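Local structure of saframycin Mx1 synthetase B (Legionella pneumophila subsp. pneumophila, 3KXW) at residues 190-195 with 222-227; 196-201 with 404-409. The protein belongs to the ANL family of AMP-binding enzymes, with a large AMP-binding region followed by a smaller C-terminal region. One frame throughout, in Å; residues are numbered along the deposited sequence.

Overall arrangement
Helix 189-202 is shared by the two interactions, whose centres lie about 9 Å apart on the same side of the chain's centre. Interaction 1 is buried and mainly apolar: residues 190-195 meet helix 220-233, which also borders the bound 5'-O-[(S)-(dodecanoyloxy)(hydroxy)phosphoryl]adenosine. Interaction 2 lies nearer the surface, where the following residues of the helix, 196-201, face a loop leaving strand 400-405 of an antiparallel sheet. There the methylene chain of K198 lies near two serine hydroxyls, while its ammonium group pairs with D194 on its own helix. Side chains at the end of 190-195 reach the loop of interaction 2 as well, so one helix joins a second helix and the loop at the end of a sheet strand.

Interaction 1: 190-195 with 222-227; sequences HNLLDN and GLIGCI. With 1ZZ (5'-O-[(S)-(dodecanoyloxy)(hydroxy)phosphoryl]adenosine), chain B.
Two helices of the AMP-binding region, 189-202 and 220-233, pack here beside the ligand pocket, and I224 is the residue that bridges them. Its CG2 methyl lies anti to the backbone N (chi1 of CG1 -63°), which directs this branch across to the first helix. There CG2 meets two side chains one turn apart: L192 CD1 at 4.5 Å, a loose methyl-to-methyl contact, and N195 OD1 at 4.4 Å, a similarly loose approach without a hydrogen bond. The backbones stay well separated, with the CA atoms of L192 and I224 8.0 Å apart, so the gap is spanned by side chains alone. L192 helps by running its CG anti to the backbone N (chi1 176°), which brings one branch to I224. Further apolar cover comes from F171 of strand 169-174, which touches both L192 and I224, and from L196 and I199 on the next turn of helix 189-202.

The buried amide of N195 is held from both ends, OD1 by the backbone N of L335 and ND2 by the hydroxyl of S408; these bonds fix which end of the amide faces I224. Next to I224 in the chain, G225 turns to the ligand, 5'-O-[(S)-(dodecanoyloxy)(hydroxy)phosphoryl]adenosine. Lacking a side chain, it lets the dodecanoyl tail lie against the main chain, with G225 O 3.2 Å from ligand C1 and G225 CA 3.9 Å from ligand C2. The helix widens into a pi-type turn over residues 222-227. Elsewhere the ligand is hydrogen-bonded by D442, C326 and A330. The pair is thus a sparse helix-helix contact in the large region of an ANL enzyme, with one helix packed against its neighbour and lining the pocket around the end of the ligand's dodecanoyl chain.

Interaction 2: 196-201 with 404-409; sequences LNKIFT and VQSNSV
K198 reaches from helix 189-202 over two serines of the loop 406-409. Its CB already points toward that loop, and CG, set beside the backbone N and anti to the carbonyl carbon (chi1 -78°), is still 4.9 Å from S408 OG. With chi2 extended, CD comes down to 3.8 Å from S408 OG, the closest approach of the two segments. An extended chi3 then carries CE on towards S406 OG, 4.3 Å away, a loose approach with no hydrogen bond. The chain bends at its last torsion (chi4 61°), turning NZ back to its own helix, where it forms a salt bridge with D194 OD2.

The serines are presented by a type I turn from S406 to V409, closed by V409 N to S406 O at 3.0 Å, just after strand 400-405 ends. Within it S406 makes an ST turn: its OG accepts the backbone N-H of S408 at 2.9 Å, with an angle of 157° at the hydrogen.

S408 OG is hydrogen-bonded to the same D194 OD2 that K198 NZ engages. That carboxylate oxygen therefore links the ammonium group to the turn, and the positive charge close by would probably stabilise its ionised form. S406 OG is also hydrogen-bonded to Q381 OE1, and S408 O to T333 OG1.

Interaction 1: 190-195 with 222-227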
loop_
_atom_site.group_PDB
_atom_site.type_symbol
_atom_site.label_atom_id
_atom_site.label_comp_id
_atom_site.label_asym_id
_atom_site.label_seq_id
_atom_site.Cartn_x
_atom_site.Cartn_y
_atom_site.Cartn_z
ATOM N N HIS A 190 -18.193 -8.279 7.672
ATOM C CA HIS A 190 -17.634 -9.132 8.728
ATOM C C HIS A 190 -16.099 -9.226 8.583
ATOM O O HIS A 190 -15.372 -9.173 9.579
ATOM C CB HIS A 190 -18.313 -10.522 8.695
ATOM C CG HIS A 190 -17.976 -11.423 9.850
ATOM N ND1 HIS A 190 -18.367 -11.162 11.144
ATOM C CD2 HIS A 190 -17.361 -12.629 9.885
ATOM C CE1 HIS A 190 -17.955 -12.137 11.939
ATOM N NE2 HIS A 190 -17.339 -13.038 11.199
ATOM N N ASN A 191 -15.610 -9.343 7.351
ATOM C CA ASN A 191 -14.157 -9.383 7.122
ATOM C C ASN A 191 -13.508 -8.137 7.692
ATOM O O ASN A 191 -12.488 -8.199 8.356
ATOM C CB ASN A 191 -13.826 -9.369 5.618
ATOM C CG ASN A 191 -14.087 -10.697 4.925
ATOM O OD1 ASN A 191 -13.997 -11.785 5.527
ATOM N ND2 ASN A 191 -14.364 -10.614 3.631
ATOM N N LEU A 192 -14.099 -6.998 7.355
ATOM C CA LEU A 192 -13.578 -5.696 7.720
ATOM C C LEU A 192 -13.532 -5.525 9.235
ATOM O O LEU A 192 -12.482 -5.211 9.797
ATOM C CB LEU A 192 -14.431 -4.606 7.084
ATOM C CG LEU A 192 -14.045 -3.170 7.461
ATOM C CD1 LEU A 192 -12.612 -2.835 7.035
ATOM C CD2 LEU A 192 -15.031 -2.195 6.847
ATOM N N LEU A 193 -14.663 -5.730 9.905
ATOM C CA LEU A 193 -14.661 -5.602 11.365
ATOM C C LEU A 193 -13.701 -6.595 12.008
ATOM O O LEU A 193 -13.047 -6.284 12.987
ATOM C CB LEU A 193 -16.068 -5.771 11.944
ATOM C CG LEU A 193 -17.116 -4.681 11.641
ATOM C CD1 LEU A 193 -18.460 -5.099 12.304
ATOM C CD2 LEU A 193 -16.652 -3.315 12.139
ATOM N N ASP A 194 -13.616 -7.806 11.479
ATOM C CA ASP A 194 -12.716 -8.762 12.086
ATOM C C ASP A 194 -11.276 -8.236 12.050
ATOM O O ASP A 194 -10.522 -8.331 13.034
ATOM C CB ASP A 194 -12.740 -10.088 11.357
ATOM C CG ASP A 194 -11.916 -11.132 12.073
ATOM O OD1 ASP A 194 -12.369 -11.588 13.135
ATOM O OD2 ASP A 194 -10.815 -11.474 11.607
ATOM N N ASN A 195 -10.877 -7.722 10.897
ATOM C CA ASN A 195 -9.499 -7.253 10.771
ATOM C C ASN A 195 -9.219 -5.973 11.540
ATOM O O ASN A 195 -8.156 -5.836 12.142
ATOM C CB ASN A 195 -9.044 -7.134 9.317
ATOM C CG ASN A 195 -7.537 -7.360 9.181
ATOM O OD1 ASN A 195 -6.771 -6.447 8.888
ATOM N ND2 ASN A 195 -7.111 -8.590 9.441
ATOM N N GLY A 222 -3.090 1.856 3.728
ATOM C CA GLY A 222 -3.458 3.240 3.978
ATOM C C GLY A 222 -4.960 3.415 4.177
ATOM O O GLY A 222 -5.393 4.366 4.831
ATOM N N LEU A 223 -5.764 2.510 3.612
ATOM C CA LEU A 223 -7.218 2.572 3.795
ATOM C C LEU A 223 -7.636 1.842 5.084
ATOM O O LEU A 223 -8.227 2.436 5.984
ATOM C CB LEU A 223 -7.948 1.946 2.584
ATOM C CG LEU A 223 -9.463 1.771 2.770
ATOM C CD1 LEU A 223 -10.147 3.103 3.083
ATOM C CD2 LEU A 223 -10.111 1.087 1.558
ATOM N N ILE A 224 -7.305 0.552 5.171
ATOM C CA ILE A 224 -7.830 -0.281 6.258
ATOM C C ILE A 224 -7.096 -0.002 7.572
ATOM O O ILE A 224 -7.708 0.203 8.610
ATOM C CB ILE A 224 -7.776 -1.769 5.876
ATOM C CG1 ILE A 224 -8.686 -2.024 4.639
ATOM C CG2 ILE A 224 -8.156 -2.661 7.059
ATOM C CD1 ILE A 224 -8.584 -3.436 4.137
ATOM N N GLY A 225 -5.773 0.035 7.499
ATOM C CA GLY A 225 -4.955 0.327 8.657
ATOM C C GLY A 225 -5.070 1.747 9.169
ATOM O O GLY A 225 -5.247 1.962 10.363
ATOM N N CYS A 226 -4.948 2.727 8.287
ATOM C CA CYS A 226 -4.722 4.093 8.771
ATOM C C CYS A 226 -5.963 5.002 8.729
ATOM O O CYS A 226 -5.922 6.131 9.197
ATOM C CB CYS A 226 -3.567 4.733 8.006
ATOM S SG CYS A 226 -2.044 3.781 8.178
ATOM N N ILE A 227 -7.067 4.504 8.179
ATOM C CA ILE A 227 -8.302 5.301 8.150
ATOM C C ILE A 227 -9.461 4.555 8.827
ATOM O O ILE A 227 -10.071 5.061 9.774
ATOM C CB ILE A 227 -8.727 5.698 6.707
ATOM C CG1 ILE A 227 -7.655 6.550 6.029
ATOM C CG2 ILE A 227 -10.064 6.482 6.723
ATOM C CD1 ILE A 227 -7.873 6.782 4.547
HETATM P P 1ZZ B . -1.282 -6.085 -1.013
HETATM C C1 1ZZ B . -2.528 0.905 11.778
HETATM N N1 1ZZ B . 4.199 -8.347 1.468
HETATM O O1 1ZZ B . 0.765 -5.093 1.319
HETATM C C2 1ZZ B . -1.659 0.287 10.675
HETATM N N2 1ZZ B . 4.009 -7.731 3.609
HETATM O O2 1ZZ B . -1.409 -5.501 0.539
HETATM C C3 1ZZ B . -1.791 -1.241 10.625
HETATM N N3 1ZZ B . 6.607 -9.376 1.609
HETATM O O3 1ZZ B . -2.422 -6.933 -1.291
HETATM C C4 1ZZ B . -1.285 -1.788 9.282
HETATM N N4 1ZZ B . 7.517 -9.178 3.832
HETATM O O4 1ZZ B . -1.249 -4.821 -2.017
HETATM C C5 1ZZ B . -0.973 -3.293 9.329
HETATM N N5 1ZZ B . 6.378 -8.301 5.673
HETATM O O5 1ZZ B . 0.146 -6.919 -1.230
HETATM C C6 1ZZ B . -0.360 -3.699 7.981
HETATM O O6 1ZZ B . 2.763 -7.707 -0.452
HETATM C C7 1ZZ B . 0.222 -5.111 7.723
HETATM O O7 1ZZ B . 3.783 -10.343 -1.145
HETATM C C8 1ZZ B . 0.948 -5.401 6.395
HETATM O O8 1ZZ B . 1.395 -10.845 -0.717
HETATM C C9 1ZZ B . -0.094 -5.727 5.313
HETATM C C10 1ZZ B . 0.340 -5.352 3.876
HETATM C C11 1ZZ B . -0.901 -5.476 2.947
HETATM C C12 1ZZ B . -0.417 -5.798 1.521
HETATM C C13 1ZZ B . 0.507 -7.980 -0.373
HETATM C C14 1ZZ B . 1.757 -8.485 -0.742
HETATM C C15 1ZZ B . 2.077 -9.880 -0.092
HETATM C C16 1ZZ B . 3.391 -9.991 -0.162
HETATM C C17 1ZZ B . 3.785 -8.635 0.168
HETATM C C18 1ZZ B . 3.376 -7.732 2.496
HETATM C C19 1ZZ B . 5.350 -8.334 3.343
HETATM C C20 1ZZ B . 5.423 -8.730 2.107
HETATM C C21 1ZZ B . 7.630 -9.556 2.410
HETATM C C22 1ZZ B . 6.506 -8.632 4.276
#

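Interaction 2: 196-201 with 404-409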
loop_
_atom_site.group_PDB
_atom_site.type_symbol
_atom_site.label_atom_id
_atom_site.label_comp_id
_atom_site.label_asym_id
_atom_site.label_seq_id
_atom_site.Cartn_x
_atom_site.Cartn_y
_atom_site.Cartn_z
ATOM N N LEU A 196 -10.169 -5.038 11.524
ATOM C CA LEU A 196 -10.043 -3.826 12.324
ATOM C C LEU A 196 -9.819 -4.163 13.785
ATOM O O LEU A 196 -9.067 -3.498 14.458
ATOM C CB LEU A 196 -11.274 -2.905 12.200
ATOM C CG LEU A 196 -11.613 -2.384 10.799
ATOM C CD1 LEU A 196 -12.760 -1.403 10.820
ATOM C CD2 LEU A 196 -10.390 -1.824 10.024
ATOM N N ASN A 197 -10.503 -5.180 14.279
ATOM C CA ASN A 197 -10.306 -5.594 15.666
ATOM C C ASN A 197 -8.921 -6.205 15.874
ATOM O O ASN A 197 -8.261 -5.967 16.894
ATOM C CB ASN A 197 -11.366 -6.616 16.082
ATOM C CG ASN A 197 -11.111 -7.172 17.482
ATOM O OD1 ASN A 197 -11.103 -6.424 18.461
ATOM N ND2 ASN A 197 -10.899 -8.480 17.575
ATOM N N LYS A 198 -8.487 -7.003 14.913
ATOM C CA LYS A 198 -7.170 -7.603 15.001
ATOM C C LYS A 198 -6.078 -6.524 14.994
ATOM O O LYS A 198 -5.113 -6.610 15.751
ATOM C CB LYS A 198 -6.948 -8.597 13.868
ATOM C CG LYS A 198 -7.633 -9.931 14.102
ATOM C CD LYS A 198 -7.614 -10.757 12.819
ATOM C CE LYS A 198 -7.912 -12.227 13.093
ATOM N NZ LYS A 198 -9.248 -12.486 13.685
ATOM N N ILE A 199 -6.248 -5.508 14.156
ATOM C CA ILE A 199 -5.299 -4.393 14.087
ATOM C C ILE A 199 -5.288 -3.569 15.382
ATOM O O ILE A 199 -4.223 -3.305 15.964
ATOM C CB ILE A 199 -5.613 -3.465 12.880
ATOM C CG1 ILE A 199 -5.513 -4.255 11.564
ATOM C CG2 ILE A 199 -4.702 -2.231 12.868
ATOM C CD1 ILE A 199 -6.037 -3.501 10.334
ATOM N N PHE A 200 -6.468 -3.150 15.829
ATOM C CA PHE A 200 -6.576 -2.368 17.067
ATOM C C PHE A 200 -5.929 -3.111 18.232
ATOM O O PHE A 200 -5.216 -2.523 19.065
ATOM C CB PHE A 200 -8.047 -2.052 17.373
ATOM C CG PHE A 200 -8.249 -1.102 18.516
ATOM C CD1 PHE A 200 -8.423 0.259 18.282
ATOM C CD2 PHE A 200 -8.287 -1.563 19.825
ATOM C CE1 PHE A 200 -8.622 1.145 19.340
ATOM C CE2 PHE A 200 -8.488 -0.683 20.888
ATOM C CZ PHE A 200 -8.667 0.665 20.642
ATOM N N THR A 201 -6.167 -4.411 18.279
ATOM C CA THR A 201 -5.688 -5.221 19.386
ATOM C C THR A 201 -4.203 -5.478 19.300
ATOM O O THR A 201 -3.474 -5.280 20.280
ATOM C CB THR A 201 -6.406 -6.561 19.425
ATOM O OG1 THR A 201 -7.772 -6.332 19.758
ATOM C CG2 THR A 201 -5.784 -7.455 20.468
ATOM N N VAL A 404 -3.382 -19.041 4.655
ATOM C CA VAL A 404 -4.017 -18.260 5.713
ATOM C C VAL A 404 -5.463 -18.670 5.909
ATOM O O VAL A 404 -6.146 -18.974 4.940
ATOM C CB VAL A 404 -3.966 -16.763 5.372
ATOM C CG1 VAL A 404 -4.620 -15.934 6.467
ATOM C CG2 VAL A 404 -2.513 -16.341 5.139
ATOM N N GLN A 405 -5.923 -18.675 7.158
ATOM C CA GLN A 405 -7.346 -18.888 7.463
ATOM C C GLN A 405 -7.812 -18.026 8.621
ATOM O O GLN A 405 -7.148 -17.966 9.654
ATOM C CB GLN A 405 -7.641 -20.377 7.775
ATOM C CG GLN A 405 -9.022 -20.595 8.408
ATOM C CD GLN A 405 -9.360 -22.068 8.591
ATOM O OE1 GLN A 405 -8.650 -22.807 9.288
ATOM N NE2 GLN A 405 -10.450 -22.504 7.968
ATOM N N SER A 406 -8.948 -17.352 8.447
ATOM C CA SER A 406 -9.606 -16.656 9.547
ATOM C C SER A 406 -10.837 -15.930 9.015
ATOM O O SER A 406 -11.080 -15.889 7.806
ATOM C CB SER A 406 -8.673 -15.614 10.199
ATOM O OG SER A 406 -8.716 -14.368 9.493
ATOM N N ASN A 407 -11.589 -15.321 9.919
ATOM C CA ASN A 407 -12.750 -14.533 9.522
ATOM C C ASN A 407 -12.386 -13.265 8.722
ATOM O O ASN A 407 -13.268 -12.573 8.200
ATOM C CB ASN A 407 -13.568 -14.174 10.755
ATOM C CG ASN A 407 -14.390 -15.353 11.277
ATOM O OD1 ASN A 407 -14.760 -15.387 12.444
ATOM N ND2 ASN A 407 -14.663 -16.318 10.414
ATOM N N SER A 408 -11.093 -12.951 8.638
ATOM C CA SER A 408 -10.628 -11.821 7.815
ATOM C C SER A 408 -10.366 -12.222 6.368
ATOM O O SER A 408 -10.121 -11.370 5.515
ATOM C CB SER A 408 -9.333 -11.193 8.411
ATOM O OG SER A 408 -9.608 -10.485 9.624
ATOM N N VAL A 409 -10.389 -13.517 6.081
ATOM C CA VAL A 409 -10.145 -13.956 4.716
ATOM C C VAL A 409 -11.329 -13.598 3.834
ATOM O O VAL A 409 -12.471 -13.946 4.127
ATOM C CB VAL A 409 -9.858 -15.465 4.623
ATOM C CG1 VAL A 409 -9.948 -15.918 3.174
ATOM C CG2 VAL A 409 -8.472 -15.767 5.240
#